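Local coordinates for major capsid protein (Faustovirus, PDB 5J7O) that forms, as a trimer of double jelly-roll subunits, the capsomer from which the protein shell of a large double-stranded DNA virus is probably built, at residues 525-530 against 543-548; 290-295 against 388-393. One frame throughout, in Å; residues are numbered along the deposited sequence.

Interaction 1 (525-530 against 543-548); sequences DTVRVK and QFYRDY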
ATOM      1  N   ASP B 525       0.048   7.326  27.548  1.00 37.38           N
ATOM      2  CA  ASP B 525       0.810   8.545  27.302  1.00 37.87           C
ATOM      3  C   ASP B 525       2.310   8.296  27.405  1.00 36.00           C
ATOM      4  O   ASP B 525       3.059   8.597  26.471  1.00 35.28           O
ATOM      5  CB  ASP B 525       0.390   9.644  28.286  1.00 40.30           C
ATOM      6  CG  ASP B 525      -1.000  10.180  28.006  1.00 42.99           C
ATOM      7  OD1 ASP B 525      -1.448  10.099  26.843  1.00 41.97           O
ATOM      8  OD2 ASP B 525      -1.642  10.688  28.949  1.00 45.48           O
ATOM      9  N   THR B 526       2.761   7.754  28.535  1.00 34.39           N
ATOM     10  CA  THR B 526       4.167   7.464  28.765  1.00 34.06           C
ATOM     11  C   THR B 526       4.307   6.055  29.324  1.00 35.78           C
ATOM     12  O   THR B 526       3.376   5.508  29.919  1.00 37.49           O
ATOM     13  CB  THR B 526       4.810   8.465  29.739  1.00 32.96           C
ATOM     14  OG1 THR B 526       4.322   8.223  31.064  1.00 32.15           O
ATOM     15  CG2 THR B 526       4.487   9.901  29.343  1.00 32.97           C
ATOM     16  N   VAL B 527       5.487   5.471  29.125  1.00 34.79           N
ATOM     17  CA  VAL B 527       5.810   4.152  29.663  1.00 28.72           C
ATOM     18  C   VAL B 527       7.220   4.193  30.242  1.00 37.93           C
ATOM     19  O   VAL B 527       8.119   4.816  29.675  1.00 38.91           O
ATOM     20  CB  VAL B 527       5.682   3.045  28.593  1.00 28.22           C
ATOM     21  CG1 VAL B 527       6.204   1.714  29.119  1.00 28.31           C
ATOM     22  CG2 VAL B 527       4.234   2.896  28.158  1.00 34.75           C
ATOM     23  N   ARG B 528       7.397   3.533  31.386  1.00 39.13           N
ATOM     24  CA  ARG B 528       8.684   3.412  32.055  1.00 38.14           C
ATOM     25  C   ARG B 528       8.892   1.959  32.454  1.00 35.26           C
ATOM     26  O   ARG B 528       7.945   1.277  32.854  1.00 32.95           O
ATOM     27  CB  ARG B 528       8.748   4.329  33.288  1.00 40.58           C
ATOM     28  CG  ARG B 528      10.039   4.254  34.089  1.00 45.18           C
ATOM     29  CD  ARG B 528      10.167   5.470  34.995  1.00 49.08           C
ATOM     30  NE  ARG B 528      10.143   5.126  36.413  1.00 52.82           N
ATOM     31  CZ  ARG B 528      11.210   5.157  37.207  1.00 56.66           C
ATOM     32  NH1 ARG B 528      12.391   5.510  36.720  1.00 57.72           N
ATOM     33  NH2 ARG B 528      11.096   4.829  38.487  1.00 58.27           N
ATOM     34  N   VAL B 529      10.128   1.482  32.328  1.00 35.30           N
ATOM     35  CA  VAL B 529      10.473   0.096  32.627  1.00 36.28           C
ATOM     36  C   VAL B 529      11.496   0.090  33.753  1.00 36.35           C
ATOM     37  O   VAL B 529      12.615   0.591  33.588  1.00 36.72           O
ATOM     38  CB  VAL B 529      11.011  -0.639  31.389  1.00 36.10           C
ATOM     39  CG1 VAL B 529      11.393  -2.060  31.749  1.00 36.55           C
ATOM     40  CG2 VAL B 529       9.973  -0.626  30.275  1.00 34.69           C
ATOM     41  N   LYS B 530      11.113  -0.485  34.892  1.00 39.70           N
ATOM     42  CA  LYS B 530      11.942  -0.508  36.091  1.00 44.14           C
ATOM     43  C   LYS B 530      12.015  -1.938  36.606  1.00 45.47           C
ATOM     44  O   LYS B 530      10.979  -2.550  36.884  1.00 46.83           O
ATOM     45  CB  LYS B 530      11.373   0.426  37.163  1.00 48.19           C
ATOM     46  CG  LYS B 530      12.129   0.421  38.477  1.00 52.66           C
ATOM     47  CD  LYS B 530      11.435   1.309  39.495  1.00 56.71           C
ATOM     48  CE  LYS B 530      12.205   1.363  40.801  1.00 61.15           C
ATOM     49  NZ  LYS B 530      11.544   2.262  41.788  1.00 63.80           N
ATOM     50  N   GLN B 543       4.959   7.213  21.837  1.00 34.90           N
ATOM     51  CA  GLN B 543       5.404   7.139  20.450  1.00 35.46           C
ATOM     52  C   GLN B 543       6.844   6.655  20.328  1.00 36.32           C
ATOM     53  O   GLN B 543       7.230   6.170  19.259  1.00 36.29           O
ATOM     54  CB  GLN B 543       5.256   8.502  19.773  1.00 37.42           C
ATOM     55  CG  GLN B 543       6.132   9.580  20.372  1.00 39.14           C
ATOM     56  CD  GLN B 543       5.941  10.928  19.709  1.00 42.24           C
ATOM     57  OE1 GLN B 543       5.693  11.929  20.378  1.00 44.06           O
ATOM     58  NE2 GLN B 543       6.065  10.964  18.387  1.00 43.47           N
ATOM     59  N   PHE B 544       7.644   6.781  21.390  1.00 36.67           N
ATOM     60  CA  PHE B 544       8.996   6.235  21.366  1.00 34.69           C
ATOM     61  C   PHE B 544       8.968   4.719  21.207  1.00 33.15           C
ATOM     62  O   PHE B 544       9.756   4.153  20.440  1.00 31.99           O
ATOM     63  CB  PHE B 544       9.744   6.630  22.641  1.00 33.97           C
ATOM     64  CG  PHE B 544      11.180   6.177  22.676  1.00 33.37           C
ATOM     65  CD1 PHE B 544      12.178   6.950  22.105  1.00 33.60           C
ATOM     66  CD2 PHE B 544      11.532   4.987  23.294  1.00 32.95           C
ATOM     67  CE1 PHE B 544      13.498   6.540  22.140  1.00 33.53           C
ATOM     68  CE2 PHE B 544      12.851   4.572  23.331  1.00 33.67           C
ATOM     69  CZ  PHE B 544      13.836   5.350  22.754  1.00 33.42           C
ATOM     70  N   TYR B 545       8.058   4.049  21.915  1.00 35.09           N
ATOM     71  CA  TYR B 545       7.952   2.598  21.829  1.00 36.63           C
ATOM     72  C   TYR B 545       7.119   2.131  20.644  1.00 34.93           C
ATOM     73  O   TYR B 545       7.306   1.001  20.180  1.00 36.24           O
ATOM     74  CB  TYR B 545       7.351   2.030  23.116  1.00 37.80           C
ATOM     75  CG  TYR B 545       8.090   2.426  24.371  1.00 38.80           C
ATOM     76  CD1 TYR B 545       9.285   1.809  24.723  1.00 38.45           C
ATOM     77  CD2 TYR B 545       7.589   3.410  25.212  1.00 38.47           C
ATOM     78  CE1 TYR B 545       9.958   2.164  25.875  1.00 36.23           C
ATOM     79  CE2 TYR B 545       8.257   3.773  26.364  1.00 38.39           C
ATOM     80  CZ  TYR B 545       9.440   3.146  26.691  1.00 36.87           C
ATOM     81  OH  TYR B 545      10.105   3.507  27.839  1.00 36.97           O
ATOM     82  N   ARG B 546       6.202   2.961  20.151  1.00 33.13           N
ATOM     83  CA  ARG B 546       5.368   2.562  19.025  1.00 33.95           C
ATOM     84  C   ARG B 546       6.026   2.844  17.683  1.00 33.47           C
ATOM     85  O   ARG B 546       5.957   2.013  16.772  1.00 31.72           O
ATOM     86  CB  ARG B 546       4.017   3.277  19.086  1.00 33.97           C
ATOM     87  CG  ARG B 546       3.105   2.955  17.912  1.00 32.72           C
ATOM     88  CD  ARG B 546       1.967   3.948  17.835  1.00 33.19           C
ATOM     89  NE  ARG B 546       2.450   5.297  17.566  1.00 32.26           N
ATOM     90  CZ  ARG B 546       1.877   6.401  18.032  1.00 32.16           C
ATOM     91  NH1 ARG B 546       0.807   6.314  18.809  1.00 32.86           N
ATOM     92  NH2 ARG B 546       2.382   7.589  17.734  1.00 33.04           N
ATOM     93  N   ASP B 547       6.666   4.003  17.541  1.00 34.78           N
ATOM     94  CA  ASP B 547       7.195   4.444  16.257  1.00 36.34           C
ATOM     95  C   ASP B 547       8.708   4.311  16.147  1.00 35.86           C
ATOM     96  O   ASP B 547       9.206   3.784  15.148  1.00 36.36           O
ATOM     97  CB  ASP B 547       6.778   5.897  15.993  1.00 38.49           C
ATOM     98  CG  ASP B 547       5.277   6.086  16.040  1.00 41.52           C
ATOM     99  OD1 ASP B 547       4.546   5.114  15.759  1.00 41.15           O
ATOM    100  OD2 ASP B 547       4.827   7.206  16.361  1.00 45.26           O
ATOM    101  N   TYR B 548       9.460   4.773  17.148  1.00 34.10           N
ATOM    102  CA  TYR B 548      10.912   4.814  16.996  1.00 33.32           C
ATOM    103  C   TYR B 548      11.529   3.422  17.089  1.00 32.31           C
ATOM    104  O   TYR B 548      12.310   3.023  16.217  1.00 32.17           O
ATOM    105  CB  TYR B 548      11.545   5.737  18.033  1.00 32.77           C
ATOM    106  CG  TYR B 548      13.048   5.720  17.928  1.00 34.24           C
ATOM    107  CD1 TYR B 548      13.833   5.165  18.929  1.00 35.21           C
ATOM    108  CD2 TYR B 548      13.682   6.217  16.798  1.00 35.04           C
ATOM    109  CE1 TYR B 548      15.211   5.134  18.819  1.00 35.22           C
ATOM    110  CE2 TYR B 548      15.053   6.187  16.677  1.00 35.08           C
ATOM    111  CZ  TYR B 548      15.813   5.648  17.690  1.00 35.63           C
ATOM    112  OH  TYR B 548      17.183   5.621  17.569  1.00 37.95           O
TER

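Interaction 2 (290-295 against 388-393); sequences QEQLNM and AVQNIE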
ATOM      1  N   GLN B 290     -23.145 -15.465   4.341  1.00 37.96           N
ATOM      2  CA  GLN B 290     -21.693 -15.563   4.302  1.00 38.62           C
ATOM      3  C   GLN B 290     -21.298 -16.943   3.794  1.00 39.93           C
ATOM      4  O   GLN B 290     -21.847 -17.957   4.237  1.00 39.87           O
ATOM      5  CB  GLN B 290     -21.093 -15.312   5.687  1.00 38.47           C
ATOM      6  CG  GLN B 290     -20.995 -13.843   6.075  1.00 36.94           C
ATOM      7  CD  GLN B 290     -19.865 -13.121   5.366  1.00 35.34           C
ATOM      8  OE1 GLN B 290     -18.989 -13.747   4.767  1.00 35.80           O
ATOM      9  NE2 GLN B 290     -19.877 -11.795   5.433  1.00 34.87           N
ATOM     10  N   GLU B 291     -20.355 -16.979   2.858  1.00 42.19           N
ATOM     11  CA  GLU B 291     -19.928 -18.241   2.281  1.00 46.92           C
ATOM     12  C   GLU B 291     -19.135 -19.053   3.303  1.00 44.34           C
ATOM     13  O   GLU B 291     -18.741 -18.559   4.364  1.00 43.03           O
ATOM     14  CB  GLU B 291     -19.088 -17.998   1.028  1.00 53.61           C
ATOM     15  CG  GLU B 291     -19.665 -16.952   0.093  1.00 60.37           C
ATOM     16  CD  GLU B 291     -18.920 -16.881  -1.224  1.00 67.62           C
ATOM     17  OE1 GLU B 291     -19.184 -15.944  -2.007  1.00 72.59           O
ATOM     18  OE2 GLU B 291     -18.073 -17.763  -1.476  1.00 68.85           O
ATOM     19  N   GLN B 292     -18.908 -20.322   2.969  1.00 42.60           N
ATOM     20  CA  GLN B 292     -18.107 -21.193   3.818  1.00 39.21           C
ATOM     21  C   GLN B 292     -16.718 -20.600   4.017  1.00 38.13           C
ATOM     22  O   GLN B 292     -15.948 -20.466   3.062  1.00 40.24           O
ATOM     23  CB  GLN B 292     -18.008 -22.585   3.197  1.00 38.24           C
ATOM     24  CG  GLN B 292     -17.115 -23.545   3.969  1.00 38.54           C
ATOM     25  CD  GLN B 292     -16.872 -24.843   3.223  1.00 38.77           C
ATOM     26  OE1 GLN B 292     -15.949 -24.943   2.414  1.00 40.34           O
ATOM     27  NE2 GLN B 292     -17.698 -25.846   3.495  1.00 37.08           N
ATOM     28  N   LEU B 293     -16.405 -20.238   5.258  1.00 35.50           N
ATOM     29  CA  LEU B 293     -15.127 -19.609   5.565  1.00 34.79           C
ATOM     30  C   LEU B 293     -14.068 -20.684   5.773  1.00 32.50           C
ATOM     31  O   LEU B 293     -14.204 -21.537   6.656  1.00 29.25           O
ATOM     32  CB  LEU B 293     -15.255 -18.723   6.801  1.00 35.41           C
ATOM     33  CG  LEU B 293     -14.038 -17.854   7.125  1.00 34.93           C
ATOM     34  CD1 LEU B 293     -13.717 -16.933   5.959  1.00 32.59           C
ATOM     35  CD2 LEU B 293     -14.272 -17.050   8.395  1.00 35.76           C
ATOM     36  N   ASN B 294     -13.017 -20.642   4.959  1.00 33.57           N
ATOM     37  CA  ASN B 294     -11.906 -21.582   5.048  1.00 34.33           C
ATOM     38  C   ASN B 294     -10.657 -20.825   5.469  1.00 36.50           C
ATOM     39  O   ASN B 294     -10.242 -19.877   4.794  1.00 38.57           O
ATOM     40  CB  ASN B 294     -11.681 -22.296   3.716  1.00 34.67           C
ATOM     41  CG  ASN B 294     -12.755 -23.319   3.417  1.00 37.66           C
ATOM     42  OD1 ASN B 294     -12.627 -24.491   3.771  1.00 38.33           O
ATOM     43  ND2 ASN B 294     -13.825 -22.881   2.763  1.00 40.82           N
ATOM     44  N   MET B 295     -10.062 -21.244   6.582  1.00 37.64           N
ATOM     45  CA  MET B 295      -8.873 -20.608   7.119  1.00 37.15           C
ATOM     46  C   MET B 295      -7.790 -21.652   7.341  1.00 36.85           C
ATOM     47  O   MET B 295      -8.073 -22.804   7.677  1.00 38.38           O
ATOM     48  CB  MET B 295      -9.176 -19.879   8.436  1.00 39.13           C
ATOM     49  CG  MET B 295     -10.251 -18.808   8.313  1.00 41.48           C
ATOM     50  SD  MET B 295     -10.653 -17.999   9.875  1.00 40.81           S
ATOM     51  CE  MET B 295     -11.329 -19.366  10.815  1.00 39.93           C
ATOM     52  N   ALA B 388     -22.126 -25.123  12.097  1.00 44.88           N
ATOM     53  CA  ALA B 388     -21.195 -26.190  12.420  1.00 44.49           C
ATOM     54  C   ALA B 388     -19.772 -25.832  12.013  1.00 42.02           C
ATOM     55  O   ALA B 388     -19.542 -25.116  11.034  1.00 39.84           O
ATOM     56  CB  ALA B 388     -21.612 -27.492  11.733  1.00 46.93           C
ATOM     57  N   VAL B 389     -18.814 -26.332  12.791  1.00 42.29           N
ATOM     58  CA  VAL B 389     -17.416 -26.381  12.375  1.00 39.52           C
ATOM     59  C   VAL B 389     -17.271 -27.642  11.530  1.00 38.39           C
ATOM     60  O   VAL B 389     -17.189 -28.752  12.056  1.00 39.26           O
ATOM     61  CB  VAL B 389     -16.456 -26.379  13.568  1.00 36.25           C
ATOM     62  CG1 VAL B 389     -15.023 -26.584  13.096  1.00 36.27           C
ATOM     63  CG2 VAL B 389     -16.583 -25.081  14.351  1.00 34.63           C
ATOM     64  N   GLN B 390     -17.260 -27.475  10.208  1.00 37.64           N
ATOM     65  CA  GLN B 390     -17.356 -28.617   9.308  1.00 41.35           C
ATOM     66  C   GLN B 390     -16.070 -29.429   9.230  1.00 43.96           C
ATOM     67  O   GLN B 390     -16.130 -30.619   8.906  1.00 44.79           O
ATOM     68  CB  GLN B 390     -17.761 -28.142   7.911  1.00 42.96           C
ATOM     69  CG  GLN B 390     -19.107 -27.434   7.888  1.00 43.94           C
ATOM     70  CD  GLN B 390     -19.549 -27.058   6.491  1.00 43.11           C
ATOM     71  OE1 GLN B 390     -18.866 -26.311   5.790  1.00 42.82           O
ATOM     72  NE2 GLN B 390     -20.699 -27.578   6.076  1.00 42.96           N
ATOM     73  N   ASN B 391     -14.920 -28.826   9.525  1.00 46.82           N
ATOM     74  CA  ASN B 391     -13.660 -29.552   9.468  1.00 48.41           C
ATOM     75  C   ASN B 391     -12.592 -28.764  10.209  1.00 48.67           C
ATOM     76  O   ASN B 391     -12.545 -27.535  10.118  1.00 50.99           O
ATOM     77  CB  ASN B 391     -13.222 -29.802   8.019  1.00 51.35           C
ATOM     78  CG  ASN B 391     -11.901 -30.539   7.927  1.00 54.76           C
ATOM     79  OD1 ASN B 391     -11.811 -31.719   8.269  1.00 54.48           O
ATOM     80  ND2 ASN B 391     -10.868 -29.849   7.458  1.00 59.35           N
ATOM     81  N   ILE B 392     -11.744 -29.479  10.946  1.00 45.75           N
ATOM     82  CA  ILE B 392     -10.544 -28.883  11.520  1.00 43.52           C
ATOM     83  C   ILE B 392      -9.438 -29.933  11.543  1.00 42.87           C
ATOM     84  O   ILE B 392      -9.612 -31.036  12.071  1.00 43.24           O
ATOM     85  CB  ILE B 392     -10.815 -28.277  12.914  1.00 41.90           C
ATOM     86  CG1 ILE B 392      -9.598 -27.485  13.394  1.00 40.29           C
ATOM     87  CG2 ILE B 392     -11.206 -29.340  13.930  1.00 41.33           C
ATOM     88  CD1 ILE B 392      -9.875 -26.603  14.591  1.00 37.72           C
ATOM     89  N   GLU B 393      -8.302 -29.605  10.930  1.00 42.51           N
ATOM     90  CA  GLU B 393      -7.188 -30.530  10.795  1.00 41.71           C
ATOM     91  C   GLU B 393      -5.884 -29.782  11.011  1.00 39.05           C
ATOM     92  O   GLU B 393      -5.742 -28.631  10.588  1.00 38.86           O
ATOM     93  CB  GLU B 393      -7.178 -31.205   9.415  1.00 43.28           C
ATOM     94  CG  GLU B 393      -8.189 -32.328   9.249  1.00 47.62           C
ATOM     95  CD  GLU B 393      -8.203 -32.891   7.839  1.00 54.05           C
ATOM     96  OE1 GLU B 393      -8.444 -32.116   6.890  1.00 57.02           O
ATOM     97  OE2 GLU B 393      -7.965 -34.107   7.680  1.00 55.92           O
TER

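Interaction 1 (525-530 against 543-548)
Between 525-530 and 543-548 the nearest CA atoms are those of Val527 and Tyr545, 8.3 Å apart, a spacing bridged by one aromatic side chain reaching from helix to strand. Val527 CB stands above one face of the Tyr545 ring near its rim, closest to CE2 at 3.5 Å. With chi1 of Val527 at 172°, CG1 stands beside the carbonyl carbon and lies above the same face, 4.0 Å from CE2. Val527 O instead meets the ring edge near its plane, and the phenol OH donates a hydrogen bond to it at 3.0 Å. The hydroxyl sits well above the carbonyl plane, 56° out of it, so it does not use a lone-pair direction. Tyrosine suits this place because its ring can pack against Leu567 and Leu569 while its hydroxyl finds a backbone acceptor; branched valine offers a compact apolar surface on an extended strand. On the helix, Arg546 grips Asp547 side-on, NE to OD1 and NH2 to OD2, both at 2.8 Å, and a further salt bridge to Glu522 engages its NH1. The helix follows the hairpin of 526-531 and 534-541 and leads away from it, with Tyr545 turned back onto Val527 and edge-to-face with Tyr537. Such a helix after a beta-hairpin, sending an aromatic side chain between two facing sheets, is consistent with a jelly-roll of the double jelly-roll capsid fold.

Interaction 2 (290-295 against 388-393)
In Gln292 the first torsion sets CG anti to the backbone N (chi1 176°) and the second keeps the chain extended, which carries its amide out to the amide of Gln390; there CG lies beside the backbone N instead (chi1 -60°), again with an extended chain beyond. Gln292 NE2 donates to Gln390 OE1 at 2.6 Å, a short bond and a bent one, with an angle of 138° at the hydrogen. The two amide planes are steeply inclined to each other, and OE1 lies somewhat out of the plane of the donating amide. This hydrogen bond is the whole of the direct contact: the nearest CA atoms, those of Gln292 and Gln390, are 9.3 Å apart, too far for the two backbones to pair.

What separates them is strand 99-109, which pairs antiparallel with both 293-298 and 389-401 in a sheet of the double jelly-roll. The glutamines therefore reach toward each other across an intervening strand, and Gln292 also packs on Gln108 of that strand. Long, flexible and uncharged, glutamine suits such a span near the surface, since its amide can donate and accept at once. Gln292 does both, for its OE1 receives Asn294 ND2 at 3.0 Å in a nearly straight bond lying close to the plane of the asparagine amide. With OE1 engaged by Asn294, NE2 is left on the side of Gln390, which probably helps to fix the amide's rotation. Asn294 is held in turn through OD1, which is hydrogen-bonded to His106 and Gln108.

Followed from the N terminus, the chain has already laid down strand 99-109 when it reaches 290-295; interaction 2 closes a long loop, with 92 residues between its segments, 39 of them in strands and none in helix, when 388-393 arrives on the other flank of that strand. Interaction 1 comes later and closes a short loop of 12 residues, the hairpin return into helix 542-552. The two loops follow in series, neither nesting nor crossing. Their centres lie about 40 Å apart, on opposite sides of the chain's centre. Interaction 2 thus bridges two strands that flank 99-109 in their sheet, whereas interaction 1 fastens a helix to the separate sheet containing 526-531 and 534-541.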